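Local coordinates for predicted metal-dependent hydrolase of the TIM-barrel fold (Lactobacillus casei, PDB 2QPX), which probably acts as a zinc-dependent hydrolase of the amidohydrolase superfamily, though its substrate is unknown, at residues 317-320 with 324-327. Residues are numbered along the deposited sequence; the frame is centred on the assembly and turned at random.
With ZN (zinc ion), chain B.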
# COMPACT_ATOMS: atom_id res chain seq x y z
N SER A 317 -0.98 8.23 -21.30
CA SER A 317 -0.00 9.19 -20.76
C SER A 317 -0.57 10.14 -19.71
O SER A 317 0.15 10.58 -18.80
CB SER A 317 0.60 10.03 -21.91
OG SER A 317 -0.38 10.88 -22.48
N ASP A 318 -1.84 10.49 -19.83
CA ASP A 318 -2.39 11.63 -19.09
C ASP A 318 -1.62 12.93 -19.37
O ASP A 318 -1.67 13.87 -18.56
CB ASP A 318 -2.52 11.38 -17.55
CG ASP A 318 -3.50 12.34 -16.91
OD1 ASP A 318 -4.48 12.71 -17.57
OD2 ASP A 318 -3.36 12.72 -15.74
N ALA A 319 -0.94 12.99 -20.51
CA ALA A 319 -0.06 14.10 -20.78
C ALA A 319 -0.83 15.32 -21.30
O ALA A 319 -1.85 15.19 -22.00
CB ALA A 319 1.01 13.68 -21.82
N SER A 320 -0.33 16.51 -20.96
CA SER A 320 -0.78 17.77 -21.53
C SER A 320 0.40 18.58 -21.92
O SER A 320 1.55 18.28 -21.55
CB SER A 320 -1.64 18.62 -20.57
OG SER A 320 -0.89 19.31 -19.61
N GLU A 324 7.07 16.39 -24.61
CA GLU A 324 7.94 15.68 -23.65
C GLU A 324 7.15 14.86 -22.63
O GLU A 324 7.62 13.81 -22.20
CB GLU A 324 8.84 16.64 -22.87
CG GLU A 324 9.90 17.33 -23.70
CD GLU A 324 9.46 18.63 -24.38
OE1 GLU A 324 8.26 18.90 -24.55
OE2 GLU A 324 10.36 19.36 -24.85
N MSE A 325 5.99 15.37 -22.21
CA MSE A 325 5.24 14.66 -21.20
C MSE A 325 4.64 13.40 -21.81
O MSE A 325 4.56 12.36 -21.15
CB MSE A 325 4.17 15.54 -20.57
CG MSE A 325 3.39 14.90 -19.41
SE MSE A 325 2.30 16.17 -18.48
CE MSE A 325 1.49 14.94 -17.17
N TYR A 326 4.18 13.50 -23.07
CA TYR A 326 3.75 12.32 -23.78
C TYR A 326 4.89 11.30 -23.96
O TYR A 326 4.74 10.08 -23.71
CB TYR A 326 3.23 12.70 -25.17
CG TYR A 326 1.80 13.28 -25.19
CD1 TYR A 326 1.55 14.63 -25.02
CD2 TYR A 326 0.70 12.43 -25.35
CE1 TYR A 326 0.26 15.12 -25.03
CE2 TYR A 326 -0.60 12.91 -25.39
CZ TYR A 326 -0.80 14.25 -25.25
OH TYR A 326 -2.10 14.69 -25.30
N GLY A 327 6.03 11.80 -24.44
CA GLY A 327 7.19 10.94 -24.67
C GLY A 327 7.68 10.23 -23.42
O GLY A 327 8.03 9.04 -23.49
ZN ZN B . -6.40 13.47 -17.24
O HOH W 1 -5.73 13.85 -15.31
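Ala319 pushes its methyl group over the face of the Tyr326 ring, a CH-pi contact with CB 3.4 Å from the ring centroid and 14° off the normal. Met325, present as selenomethionine one residue earlier on the helix, flanks the same methyl: its CG lies 3.6 Å from Ala319 CB. With CG anti to the backbone N (chi1 -176°) and the chain extended beyond it, its side chain runs alongside the loop, SE beside Ser320 N and CE 3.6 Å from Asp318 O. Ser317 OG approaches the ring obliquely at Tyr326 CD2, accepts from Ala319 N (2.9 Å) in an ST turn, and also hydrogen-bonds Asp16. Tyr326 OH is held by the backbone O of His20; a leucine here would probably leave that carbonyl without its hydroxyl partner and Ala319 without a flat surface to rest on. Asp318 turns from the helix toward the metal; its OD1 binds zinc at 2.1 Å, in a site completed by His18, His20, the carboxylated Lys167 and a water that donates to OD2. The loop follows strand 313-314 of the TIM barrel and leads into helix 323-342, with Tyr326 against strand 14-19 and Met325 against helices 30-37 and 54-66.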